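Local coordinates for protein dimethyladenosine transferase, putative (Plasmodium falciparum, PDB 2H1R) that probably dimethylates adenine bases of ribosomal RNA at N6, with S-adenosyl-L-methionine as the methyl donor, at residues 50-58 / 76-84; 221-229 / 260-270. All blocks are in the same frame, centred on the assembly; numbering follows the deposited sequence.

Contact 1: residues 50-58 / 76-84; sequences GCGTGNLTV and MISEVKKRC
Arg83 leaves its helix with CG anti to the backbone N (chi1 -179°) and stays extended through NE, which carries the guanidinium to the loop at Thr53 and Asn55. There Arg83 NH1 has two acceptors near the guanidinium plane: Asn55 OD1 at 2.8 Å, nearly straight, and Thr53 O at 3.0 Å, approached from above the carbonyl plane. The Asn55 amide is turned 74° against the guanidinium. Over one guanidinium face lie Gly54 O and Val58 CG1, the latter 3.5 Å from Arg83 NE, and Glu87 forms a salt bridge with that same NE. Val80 fills the middle of the contact: with CG1 anti to the backbone N, its CG2 reaches Gly52 O at 3.4 Å while CG1 faces Gly54 CA at 3.9 Å, so the backbone of Gly54 packs directly on this methyl. About one turn earlier in the helix, Ile77 CD1 touches Cys51 SG, and one water donates to both Gly52 O and Met76 O. Residues 50-55 (GCGTGN) are the glycine-rich loop between strand 45-49 and helix 57-60 of a class I methyltransferase Rossmann-like fold, packed here against helix 74-86; Gly50 is predicted to bind S-adenosyl-L-methionine.

Contact 2: residues 221-229 / 260-270; sequences KTLHAIFKR and CLDVLEHLDMC
The Phe227 ring and the His224 imidazole both meet side chains of the facing helix at a slant. Cys260 SG lies 5.3 Å from the Phe227 ring centroid, an oblique sulfur-aromatic contact, and Leu264 CD1 approaches CD2 of the same ring; at the ring edge, in plane, sits Leu223 O of its own helix. With CG anti to the backbone N (chi1 -170°), the His224 side chain crosses that of Leu261 at about a right angle, His224 NE2 lying 3.5 Å from Leu261 CD2. This is antiparallel helix packing in the helical C-terminal part of the chain: the axes of 223-227 and 260-266 run at 170° and come within 10.3 Å. Leu261 works on two neighbours, since its other methyl, CD1, rests 4.0 Å from Phe227 CB. One turn on, Leu264 lies against the backbone of Leu223, its CD1 3.6 Å from Leu223 O. Phe227 also meets the ring of Phe289 and side chains of helices 205-216 and 230-246, so its aromatic end belongs to a wider hydrophobic core. Helix 256-266 finishes in a Schellman motif at Asp268, and the chain then turns back beside the start of helix 223-227, where Thr222 OG1 caps Ala225 N. Leu223 and Met269 lie side by side there, pointing the same way. Beside them, His224 N donates to Cys270 O at 3.0 Å, in the carbonyl plane and on a lone pair.

Contact 1 and contact 2 sit on opposite sides of the chain's centre, their centres 54 Å apart, and share no helix or strand. Both are partly buried, each with five buried residues among those that touch, and both bury similar areas, 503 and 457 Å². Their chemistry differs with their place. In contact 1 a loop of the Rossmann-like domain, beside the predicted cofactor site, meets a helix through glycine backbone, a bridging water and the guanidinium of the partly exposed Arg83. Contact 2, away from the annotated sites, pairs two helices of the C-terminal bundle mainly through leucine and aromatic side chains, with a single direct hydrogen bond, between backbone atoms.

Contact 1: residues 50-58 / 76-84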
ATOM      1  N   GLY A  50      13.864  -9.242  -5.804  1.00 32.34           N
ATOM      2  CA  GLY A  50      15.066  -8.607  -6.338  1.00 35.43           C
ATOM      3  C   GLY A  50      16.332  -8.950  -5.559  1.00 37.14           C
ATOM      4  O   GLY A  50      16.792  -8.158  -4.732  1.00 37.82           O
ATOM      5  N   CYS A  51      16.927 -10.102  -5.846  1.00 38.30           N
ATOM      6  CA  CYS A  51      18.039 -10.594  -5.009  1.00 39.78           C
ATOM      7  C   CYS A  51      19.453 -10.124  -5.391  1.00 38.35           C
ATOM      8  O   CYS A  51      20.409 -10.353  -4.634  1.00 38.05           O
ATOM      9  CB  CYS A  51      17.984 -12.123  -4.879  1.00 40.30           C
ATOM     10  SG  CYS A  51      18.105 -12.976  -6.454  1.00 48.48           S
ATOM     11  N   GLY A  52      19.584  -9.442  -6.531  1.00 37.45           N
ATOM     12  CA  GLY A  52      20.889  -8.990  -6.999  1.00 36.32           C
ATOM     13  C   GLY A  52      21.950 -10.073  -6.969  1.00 35.51           C
ATOM     14  O   GLY A  52      21.778 -11.138  -7.572  1.00 36.52           O
ATOM     15  N   THR A  53      23.032  -9.819  -6.243  1.00 33.63           N
ATOM     16  CA  THR A  53      24.141 -10.769  -6.152  1.00 33.08           C
ATOM     17  C   THR A  53      23.972 -11.731  -4.950  1.00 31.87           C
ATOM     18  O   THR A  53      24.844 -12.581  -4.692  1.00 32.05           O
ATOM     19  CB  THR A  53      25.460 -10.035  -5.974  1.00 33.47           C
ATOM     20  OG1 THR A  53      25.398  -9.279  -4.759  1.00 35.44           O
ATOM     21  CG2 THR A  53      25.718  -9.085  -7.144  1.00 34.55           C
ATOM     22  N   GLY A  54      22.871 -11.572  -4.221  1.00 29.65           N
ATOM     23  CA  GLY A  54      22.551 -12.425  -3.079  1.00 28.40           C
ATOM     24  C   GLY A  54      23.158 -11.921  -1.791  1.00 27.53           C
ATOM     25  O   GLY A  54      23.224 -12.666  -0.807  1.00 26.53           O
ATOM     26  N   ASN A  55      23.612 -10.656  -1.779  1.00 26.45           N
ATOM     27  CA  ASN A  55      24.191 -10.054  -0.566  1.00 26.13           C
ATOM     28  C   ASN A  55      23.235  -9.988   0.634  1.00 25.07           C
ATOM     29  O   ASN A  55      23.637 -10.278   1.766  1.00 24.83           O
ATOM     30  CB  ASN A  55      24.723  -8.642  -0.873  1.00 28.26           C
ATOM     31  CG  ASN A  55      26.187  -8.635  -1.246  1.00 32.17           C
ATOM     32  OD1 ASN A  55      26.775  -9.681  -1.489  1.00 35.57           O
ATOM     33  ND2 ASN A  55      26.794  -7.436  -1.290  1.00 38.00           N
ATOM     34  N   LEU A  56      21.975  -9.619   0.388  1.00 23.60           N
ATOM     35  CA  LEU A  56      20.930  -9.711   1.434  1.00 23.66           C
ATOM     36  C   LEU A  56      20.398 -11.156   1.638  1.00 23.64           C
ATOM     37  O   LEU A  56      20.152 -11.591   2.777  1.00 22.52           O
ATOM     38  CB  LEU A  56      19.763  -8.765   1.131  1.00 23.74           C
ATOM     39  CG  LEU A  56      18.643  -8.766   2.185  1.00 25.00           C
ATOM     40  CD1 LEU A  56      19.124  -8.232   3.521  1.00 23.85           C
ATOM     41  CD2 LEU A  56      17.397  -7.997   1.690  1.00 24.29           C
ATOM     42  N   THR A  57      20.251 -11.892   0.548  1.00 22.92           N
ATOM     43  CA  THR A  57      19.809 -13.302   0.610  1.00 25.11           C
ATOM     44  C   THR A  57      20.585 -14.134   1.631  1.00 24.87           C
ATOM     45  O   THR A  57      19.986 -14.830   2.474  1.00 25.47           O
ATOM     46  CB  THR A  57      19.917 -13.989  -0.756  1.00 25.23           C
ATOM     47  OG1 THR A  57      19.319 -13.159  -1.746  1.00 27.29           O
ATOM     48  CG2 THR A  57      19.155 -15.341  -0.754  1.00 26.97           C
ATOM     49  N   VAL A  58      21.909 -14.056   1.572  1.00 24.24           N
ATOM     50  CA  VAL A  58      22.749 -14.864   2.442  1.00 25.27           C
ATOM     51  C   VAL A  58      22.588 -14.479   3.917  1.00 25.33           C
ATOM     52  O   VAL A  58      22.881 -15.279   4.815  1.00 25.76           O
ATOM     53  CB  VAL A  58      24.239 -14.868   1.975  1.00 25.68           C
ATOM     54  CG1 VAL A  58      24.346 -15.423   0.533  1.00 27.30           C
ATOM     55  CG2 VAL A  58      24.898 -13.480   2.084  1.00 25.93           C
ATOM     56  N   MET A  76      21.332 -14.130 -13.247  1.00 53.84           N
ATOM     57  CA  MET A  76      21.781 -13.707 -11.925  1.00 53.38           C
ATOM     58  C   MET A  76      21.281 -14.704 -10.864  1.00 51.74           C
ATOM     59  O   MET A  76      21.983 -14.982  -9.894  1.00 51.45           O
ATOM     60  CB  MET A  76      21.298 -12.293 -11.608  1.00 53.32           C
ATOM     61  CG  MET A  76      21.837 -11.203 -12.527  1.00 54.53           C
ATOM     62  SD  MET A  76      21.104  -9.590 -12.154  1.00 55.93           S
ATOM     63  CE  MET A  76      22.155  -9.036 -10.791  1.00 53.46           C
ATOM     64  N   ILE A  77      20.077 -15.243 -11.074  1.00 50.15           N
ATOM     65  CA  ILE A  77      19.480 -16.248 -10.178  1.00 48.62           C
ATOM     66  C   ILE A  77      20.400 -17.461  -9.918  1.00 47.34           C
ATOM     67  O   ILE A  77      20.593 -17.858  -8.764  1.00 47.07           O
ATOM     68  CB  ILE A  77      18.065 -16.690 -10.674  1.00 48.76           C
ATOM     69  CG1 ILE A  77      17.014 -15.598 -10.392  1.00 49.45           C
ATOM     70  CG2 ILE A  77      17.640 -18.027 -10.086  1.00 49.12           C
ATOM     71  CD1 ILE A  77      16.719 -15.337  -8.907  1.00 48.54           C
ATOM     72  N   SER A  78      20.974 -18.032 -10.976  1.00 45.77           N
ATOM     73  CA  SER A  78      21.826 -19.214 -10.816  1.00 44.29           C
ATOM     74  C   SER A  78      23.106 -18.924 -10.041  1.00 42.51           C
ATOM     75  O   SER A  78      23.630 -19.807  -9.377  1.00 42.83           O
ATOM     76  CB  SER A  78      22.146 -19.881 -12.166  1.00 44.87           C
ATOM     77  OG  SER A  78      23.343 -19.368 -12.736  1.00 45.72           O
ATOM     78  N   GLU A  79      23.612 -17.695 -10.104  1.00 40.69           N
ATOM     79  CA  GLU A  79      24.791 -17.347  -9.300  1.00 39.23           C
ATOM     80  C   GLU A  79      24.462 -17.271  -7.788  1.00 37.58           C
ATOM     81  O   GLU A  79      25.243 -17.722  -6.952  1.00 36.76           O
ATOM     82  CB  GLU A  79      25.448 -16.049  -9.783  1.00 39.28           C
ATOM     83  CG  GLU A  79      26.427 -16.232 -10.948  1.00 42.03           C
ATOM     84  CD  GLU A  79      27.548 -17.233 -10.644  1.00 47.06           C
ATOM     85  OE1 GLU A  79      27.589 -18.286 -11.332  1.00 50.74           O
ATOM     86  OE2 GLU A  79      28.385 -16.981  -9.735  1.00 46.99           O
ATOM     87  N   VAL A  80      23.309 -16.689  -7.461  1.00 35.85           N
ATOM     88  CA  VAL A  80      22.871 -16.564  -6.064  1.00 35.19           C
ATOM     89  C   VAL A  80      22.608 -17.953  -5.478  1.00 34.65           C
ATOM     90  O   VAL A  80      23.053 -18.265  -4.377  1.00 34.78           O
ATOM     91  CB  VAL A  80      21.593 -15.708  -5.971  1.00 34.97           C
ATOM     92  CG1 VAL A  80      21.058 -15.666  -4.541  1.00 35.35           C
ATOM     93  CG2 VAL A  80      21.881 -14.297  -6.444  1.00 36.60           C
ATOM     94  N   LYS A  81      21.876 -18.770  -6.225  1.00 34.76           N
ATOM     95  CA  LYS A  81      21.672 -20.182  -5.891  1.00 35.43           C
ATOM     96  C   LYS A  81      22.988 -20.894  -5.589  1.00 35.32           C
ATOM     97  O   LYS A  81      23.133 -21.477  -4.529  1.00 35.38           O
ATOM     98  CB  LYS A  81      20.937 -20.882  -7.025  1.00 36.16           C
ATOM     99  CG  LYS A  81      19.527 -21.335  -6.667  1.00 38.11           C
ATOM    100  CD  LYS A  81      19.514 -22.828  -6.231  1.00 43.14           C
ATOM    101  CE  LYS A  81      19.220 -23.054  -4.721  1.00 44.09           C
ATOM    102  NZ  LYS A  81      20.315 -22.565  -3.790  1.00 42.24           N
ATOM    103  N   LYS A  82      23.959 -20.810  -6.499  1.00 35.43           N
ATOM    104  CA  LYS A  82      25.297 -21.392  -6.261  1.00 35.56           C
ATOM    105  C   LYS A  82      25.954 -20.848  -5.013  1.00 34.52           C
ATOM    106  O   LYS A  82      26.553 -21.603  -4.226  1.00 34.28           O
ATOM    107  CB  LYS A  82      26.227 -21.154  -7.453  1.00 36.13           C
ATOM    108  CG  LYS A  82      25.913 -22.070  -8.620  1.00 40.51           C
ATOM    109  CD  LYS A  82      26.644 -21.641  -9.890  1.00 44.33           C
ATOM    110  CE  LYS A  82      26.110 -22.428 -11.079  1.00 47.60           C
ATOM    111  NZ  LYS A  82      26.518 -21.781 -12.367  1.00 49.43           N
ATOM    112  N   ARG A  83      25.854 -19.536  -4.837  1.00 32.76           N
ATOM    113  CA  ARG A  83      26.438 -18.872  -3.691  1.00 32.62           C
ATOM    114  C   ARG A  83      25.865 -19.390  -2.375  1.00 32.13           C
ATOM    115  O   ARG A  83      26.608 -19.709  -1.449  1.00 32.54           O
ATOM    116  CB  ARG A  83      26.202 -17.368  -3.777  1.00 31.93           C
ATOM    117  CG  ARG A  83      26.818 -16.625  -2.628  1.00 32.60           C
ATOM    118  CD  ARG A  83      26.459 -15.175  -2.650  1.00 30.71           C
ATOM    119  NE  ARG A  83      27.075 -14.528  -1.507  1.00 32.49           N
ATOM    120  CZ  ARG A  83      27.071 -13.229  -1.305  1.00 29.62           C
ATOM    121  NH1 ARG A  83      26.481 -12.425  -2.178  1.00 30.04           N
ATOM    122  NH2 ARG A  83      27.657 -12.745  -0.215  1.00 32.48           N
ATOM    123  N   CYS A  84      24.541 -19.444  -2.297  1.00 31.92           N
ATOM    124  CA  CYS A  84      23.869 -19.859  -1.062  1.00 32.39           C
ATOM    125  C   CYS A  84      24.185 -21.334  -0.719  1.00 32.51           C
ATOM    126  O   CYS A  84      24.496 -21.647   0.427  1.00 32.66           O
ATOM    127  CB  CYS A  84      22.375 -19.584  -1.178  1.00 31.74           C
ATOM    128  SG  CYS A  84      22.023 -17.754  -1.275  1.00 33.99           S
TER
HETATM  129  O   HOH W   1      23.613 -12.856  -9.103  1.00 40.18           O

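Contact 2: residues 221-229 / 260-270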
ATOM      1  N   LYS A 221     -10.471  21.156  -2.121  1.00 19.86           N
ATOM      2  CA  LYS A 221     -11.868  21.667  -2.149  1.00 20.23           C
ATOM      3  C   LYS A 221     -12.620  21.050  -0.988  1.00 20.89           C
ATOM      4  O   LYS A 221     -12.264  19.925  -0.556  1.00 20.26           O
ATOM      5  CB  LYS A 221     -12.581  21.293  -3.456  1.00 21.74           C
ATOM      6  CG  LYS A 221     -12.041  21.958  -4.725  1.00 25.38           C
ATOM      7  CD  LYS A 221     -12.406  23.454  -4.797  1.00 28.86           C
ATOM      8  N   THR A 222     -13.634  21.741  -0.451  1.00 18.86           N
ATOM      9  CA  THR A 222     -14.420  21.141   0.630  1.00 19.22           C
ATOM     10  C   THR A 222     -15.294  19.951   0.108  1.00 18.56           C
ATOM     11  O   THR A 222     -15.583  19.845  -1.097  1.00 17.37           O
ATOM     12  CB  THR A 222     -15.325  22.150   1.328  1.00 20.35           C
ATOM     13  OG1 THR A 222     -16.401  22.485   0.433  1.00 21.84           O
ATOM     14  CG2 THR A 222     -14.513  23.436   1.768  1.00 19.04           C
ATOM     15  N   LEU A 223     -15.673  19.051   1.013  1.00 18.17           N
ATOM     16  CA  LEU A 223     -16.467  17.877   0.626  1.00 19.01           C
ATOM     17  C   LEU A 223     -17.828  18.309   0.084  1.00 20.00           C
ATOM     18  O   LEU A 223     -18.347  17.693  -0.843  1.00 20.11           O
ATOM     19  CB  LEU A 223     -16.636  16.915   1.804  1.00 18.72           C
ATOM     20  CG  LEU A 223     -15.323  16.248   2.277  1.00 19.19           C
ATOM     21  CD1 LEU A 223     -15.680  15.201   3.343  1.00 23.10           C
ATOM     22  CD2 LEU A 223     -14.647  15.602   1.073  1.00 19.69           C
ATOM     23  N   HIS A 224     -18.404  19.374   0.654  1.00 21.49           N
ATOM     24  CA  HIS A 224     -19.620  19.938   0.054  1.00 22.14           C
ATOM     25  C   HIS A 224     -19.427  20.293  -1.424  1.00 21.90           C
ATOM     26  O   HIS A 224     -20.213  19.893  -2.258  1.00 21.58           O
ATOM     27  CB  HIS A 224     -20.123  21.156   0.832  1.00 24.20           C
ATOM     28  CG  HIS A 224     -21.475  21.614   0.385  1.00 27.60           C
ATOM     29  ND1 HIS A 224     -21.650  22.679  -0.471  1.00 33.48           N
ATOM     30  CD2 HIS A 224     -22.712  21.130   0.643  1.00 32.21           C
ATOM     31  CE1 HIS A 224     -22.940  22.835  -0.720  1.00 34.30           C
ATOM     32  NE2 HIS A 224     -23.606  21.909  -0.055  1.00 33.55           N
ATOM     33  N   ALA A 225     -18.329  20.970  -1.769  1.00 21.05           N
ATOM     34  CA  ALA A 225     -18.045  21.345  -3.160  1.00 21.00           C
ATOM     35  C   ALA A 225     -17.823  20.142  -4.077  1.00 21.23           C
ATOM     36  O   ALA A 225     -18.165  20.184  -5.252  1.00 21.65           O
ATOM     37  CB  ALA A 225     -16.832  22.277  -3.212  1.00 20.99           C
ATOM     38  N   ILE A 226     -17.217  19.088  -3.538  1.00 20.86           N
ATOM     39  CA  ILE A 226     -16.997  17.825  -4.287  1.00 20.85           C
ATOM     40  C   ILE A 226     -18.331  17.151  -4.592  1.00 19.40           C
ATOM     41  O   ILE A 226     -18.630  16.841  -5.741  1.00 20.73           O
ATOM     42  CB  ILE A 226     -16.156  16.837  -3.420  1.00 20.95           C
ATOM     43  CG1 ILE A 226     -14.751  17.414  -3.099  1.00 20.51           C
ATOM     44  CG2 ILE A 226     -16.070  15.440  -4.090  1.00 19.75           C
ATOM     45  CD1 ILE A 226     -13.812  17.366  -4.226  1.00 21.59           C
ATOM     46  N   PHE A 227     -19.128  16.934  -3.558  1.00 20.19           N
ATOM     47  CA  PHE A 227     -20.360  16.125  -3.679  1.00 21.47           C
ATOM     48  C   PHE A 227     -21.534  16.878  -4.304  1.00 22.32           C
ATOM     49  O   PHE A 227     -22.506  16.247  -4.771  1.00 24.04           O
ATOM     50  CB  PHE A 227     -20.737  15.478  -2.321  1.00 20.79           C
ATOM     51  CG  PHE A 227     -19.913  14.266  -2.002  1.00 19.98           C
ATOM     52  CD1 PHE A 227     -20.274  13.024  -2.492  1.00 22.38           C
ATOM     53  CD2 PHE A 227     -18.709  14.384  -1.260  1.00 22.16           C
ATOM     54  CE1 PHE A 227     -19.483  11.894  -2.215  1.00 21.51           C
ATOM     55  CE2 PHE A 227     -17.899  13.277  -1.009  1.00 22.43           C
ATOM     56  CZ  PHE A 227     -18.310  12.012  -1.485  1.00 21.94           C
ATOM     57  N   LYS A 228     -21.482  18.207  -4.330  1.00 22.98           N
ATOM     58  CA  LYS A 228     -22.604  18.947  -4.947  1.00 23.08           C
ATOM     59  C   LYS A 228     -22.536  18.941  -6.462  1.00 23.71           C
ATOM     60  O   LYS A 228     -23.496  19.329  -7.128  1.00 23.67           O
ATOM     61  CB  LYS A 228     -22.719  20.381  -4.395  1.00 24.56           C
ATOM     62  CG  LYS A 228     -21.770  21.352  -5.085  1.00 26.76           C
ATOM     63  CD  LYS A 228     -21.570  22.589  -4.235  1.00 33.49           C
ATOM     64  CE  LYS A 228     -20.672  23.599  -4.919  1.00 35.14           C
ATOM     65  NZ  LYS A 228     -20.619  24.752  -4.004  1.00 37.31           N
ATOM     66  N   ARG A 229     -21.406  18.525  -7.022  1.00 22.93           N
ATOM     67  CA  ARG A 229     -21.256  18.544  -8.474  1.00 24.60           C
ATOM     68  C   ARG A 229     -22.267  17.589  -9.099  1.00 23.84           C
ATOM     69  O   ARG A 229     -22.442  16.476  -8.613  1.00 21.92           O
ATOM     70  CB  ARG A 229     -19.850  18.140  -8.875  1.00 24.96           C
ATOM     71  CG  ARG A 229     -18.848  19.234  -8.573  1.00 30.54           C
ATOM     72  CD  ARG A 229     -18.920  20.250  -9.700  1.00 37.37           C
ATOM     73  NE  ARG A 229     -18.164  19.777 -10.845  1.00 41.72           N
ATOM     74  CZ  ARG A 229     -17.018  20.320 -11.255  1.00 44.17           C
ATOM     75  NH1 ARG A 229     -16.525  21.384 -10.629  1.00 42.74           N
ATOM     76  NH2 ARG A 229     -16.385  19.815 -12.314  1.00 46.36           N
ATOM     77  N   CYS A 260     -27.877  12.669   0.002  1.00 27.92           N
ATOM     78  CA  CYS A 260     -26.434  12.466  -0.054  1.00 27.88           C
ATOM     79  C   CYS A 260     -25.670  13.535   0.787  1.00 27.17           C
ATOM     80  O   CYS A 260     -24.842  13.203   1.636  1.00 25.61           O
ATOM     81  CB  CYS A 260     -26.017  12.440  -1.541  1.00 28.97           C
ATOM     82  SG  CYS A 260     -24.301  12.106  -1.919  1.00 34.80           S
ATOM     83  N   LEU A 261     -25.986  14.814   0.609  1.00 27.47           N
ATOM     84  CA  LEU A 261     -25.293  15.893   1.358  1.00 26.61           C
ATOM     85  C   LEU A 261     -25.559  15.852   2.848  1.00 26.34           C
ATOM     86  O   LEU A 261     -24.723  16.296   3.646  1.00 25.70           O
ATOM     87  CB  LEU A 261     -25.669  17.292   0.823  1.00 27.39           C
ATOM     88  CG  LEU A 261     -24.824  17.943  -0.265  1.00 29.03           C
ATOM     89  CD1 LEU A 261     -24.340  16.967  -1.301  1.00 30.67           C
ATOM     90  CD2 LEU A 261     -25.548  19.134  -0.910  1.00 28.63           C
ATOM     91  N   ASP A 262     -26.733  15.340   3.230  1.00 25.20           N
ATOM     92  CA  ASP A 262     -27.062  15.126   4.645  1.00 25.52           C
ATOM     93  C   ASP A 262     -26.043  14.215   5.391  1.00 24.45           C
ATOM     94  O   ASP A 262     -25.882  14.298   6.610  1.00 23.89           O
ATOM     95  CB  ASP A 262     -28.475  14.531   4.778  1.00 27.21           C
ATOM     96  CG  ASP A 262     -29.589  15.585   4.741  1.00 31.81           C
ATOM     97  OD1 ASP A 262     -29.312  16.820   4.753  1.00 35.71           O
ATOM     98  OD2 ASP A 262     -30.775  15.152   4.691  1.00 37.12           O
ATOM     99  N   VAL A 263     -25.358  13.339   4.665  1.00 23.57           N
ATOM    100  CA  VAL A 263     -24.337  12.493   5.279  1.00 23.56           C
ATOM    101  C   VAL A 263     -23.196  13.391   5.802  1.00 23.51           C
ATOM    102  O   VAL A 263     -22.744  13.245   6.931  1.00 23.04           O
ATOM    103  CB  VAL A 263     -23.802  11.471   4.260  1.00 23.58           C
ATOM    104  CG1 VAL A 263     -22.589  10.697   4.811  1.00 25.03           C
ATOM    105  CG2 VAL A 263     -24.968  10.529   3.739  1.00 23.71           C
ATOM    106  N   LEU A 264     -22.758  14.325   4.957  1.00 23.60           N
ATOM    107  CA  LEU A 264     -21.689  15.284   5.303  1.00 24.25           C
ATOM    108  C   LEU A 264     -22.112  16.139   6.500  1.00 25.56           C
ATOM    109  O   LEU A 264     -21.359  16.326   7.454  1.00 26.09           O
ATOM    110  CB  LEU A 264     -21.359  16.178   4.086  1.00 23.81           C
ATOM    111  CG  LEU A 264     -20.891  15.528   2.775  1.00 25.10           C
ATOM    112  CD1 LEU A 264     -20.502  16.610   1.783  1.00 22.78           C
ATOM    113  CD2 LEU A 264     -19.727  14.635   2.984  1.00 24.40           C
ATOM    114  N   GLU A 265     -23.340  16.635   6.430  1.00 26.35           N
ATOM    115  CA  GLU A 265     -23.952  17.425   7.475  1.00 29.38           C
ATOM    116  C   GLU A 265     -23.979  16.678   8.801  1.00 29.77           C
ATOM    117  O   GLU A 265     -23.543  17.220   9.814  1.00 30.34           O
ATOM    118  CB  GLU A 265     -25.352  17.838   7.029  1.00 30.36           C
ATOM    119  CG  GLU A 265     -25.952  19.008   7.791  1.00 37.25           C
ATOM    120  CD  GLU A 265     -27.105  19.659   7.029  1.00 43.92           C
ATOM    121  OE1 GLU A 265     -27.157  19.544   5.772  1.00 47.20           O
ATOM    122  OE2 GLU A 265     -27.961  20.285   7.689  1.00 49.02           O
ATOM    123  N   HIS A 266     -24.430  15.422   8.777  1.00 30.81           N
ATOM    124  CA  HIS A 266     -24.485  14.579   9.967  1.00 31.28           C
ATOM    125  C   HIS A 266     -23.125  14.419  10.605  1.00 30.74           C
ATOM    126  O   HIS A 266     -23.010  14.446  11.821  1.00 32.05           O
ATOM    127  CB  HIS A 266     -25.053  13.198   9.646  1.00 31.90           C
ATOM    128  CG  HIS A 266     -25.017  12.248  10.810  1.00 36.05           C
ATOM    129  ND1 HIS A 266     -24.179  11.152  10.860  1.00 39.65           N
ATOM    130  CD2 HIS A 266     -25.713  12.239  11.972  1.00 38.44           C
ATOM    131  CE1 HIS A 266     -24.364  10.503  11.995  1.00 40.94           C
ATOM    132  NE2 HIS A 266     -25.293  11.143  12.688  1.00 42.27           N
ATOM    133  N   LEU A 267     -22.097  14.249   9.781  1.00 29.38           N
ATOM    134  CA  LEU A 267     -20.753  14.002  10.262  1.00 29.37           C
ATOM    135  C   LEU A 267     -19.974  15.299  10.478  1.00 30.56           C
ATOM    136  O   LEU A 267     -18.812  15.251  10.864  1.00 30.32           O
ATOM    137  CB  LEU A 267     -20.002  13.084   9.295  1.00 28.37           C
ATOM    138  CG  LEU A 267     -20.484  11.623   9.142  1.00 28.29           C
ATOM    139  CD1 LEU A 267     -19.859  10.989   7.900  1.00 27.14           C
ATOM    140  CD2 LEU A 267     -20.074  10.815  10.375  1.00 30.01           C
ATOM    141  N   ASP A 268     -20.614  16.448  10.248  1.00 31.67           N
ATOM    142  CA  ASP A 268     -19.934  17.760  10.396  1.00 33.33           C
ATOM    143  C   ASP A 268     -18.742  17.874   9.468  1.00 32.29           C
ATOM    144  O   ASP A 268     -17.683  18.390   9.869  1.00 33.58           O
ATOM    145  CB  ASP A 268     -19.426  17.986  11.835  1.00 33.96           C
ATOM    146  CG  ASP A 268     -20.543  18.063  12.850  1.00 39.50           C
ATOM    147  OD1 ASP A 268     -21.514  18.831  12.628  1.00 44.37           O
ATOM    148  OD2 ASP A 268     -20.440  17.355  13.884  1.00 45.40           O
ATOM    149  N   MET A 269     -18.889  17.393   8.240  1.00 31.16           N
ATOM    150  CA  MET A 269     -17.760  17.329   7.327  1.00 30.79           C
ATOM    151  C   MET A 269     -17.958  18.191   6.076  1.00 28.55           C
ATOM    152  O   MET A 269     -17.112  18.184   5.190  1.00 26.92           O
ATOM    153  CB  MET A 269     -17.456  15.871   6.947  1.00 31.07           C
ATOM    154  CG  MET A 269     -16.805  15.037   8.034  1.00 34.56           C
ATOM    155  SD  MET A 269     -16.308  13.407   7.372  1.00 36.19           S
ATOM    156  CE  MET A 269     -15.869  12.575   8.901  1.00 37.13           C
ATOM    157  N   CYS A 270     -19.048  18.964   6.017  1.00 27.26           N
ATOM    158  CA  CYS A 270     -19.357  19.783   4.820  1.00 27.54           C
ATOM    159  C   CYS A 270     -18.212  20.697   4.412  1.00 26.49           C
ATOM    160  O   CYS A 270     -17.941  20.862   3.224  1.00 25.18           O
ATOM    161  CB  CYS A 270     -20.574  20.686   5.072  1.00 28.38           C
ATOM    162  SG  CYS A 270     -22.070  19.769   5.345  1.00 35.37           S
TER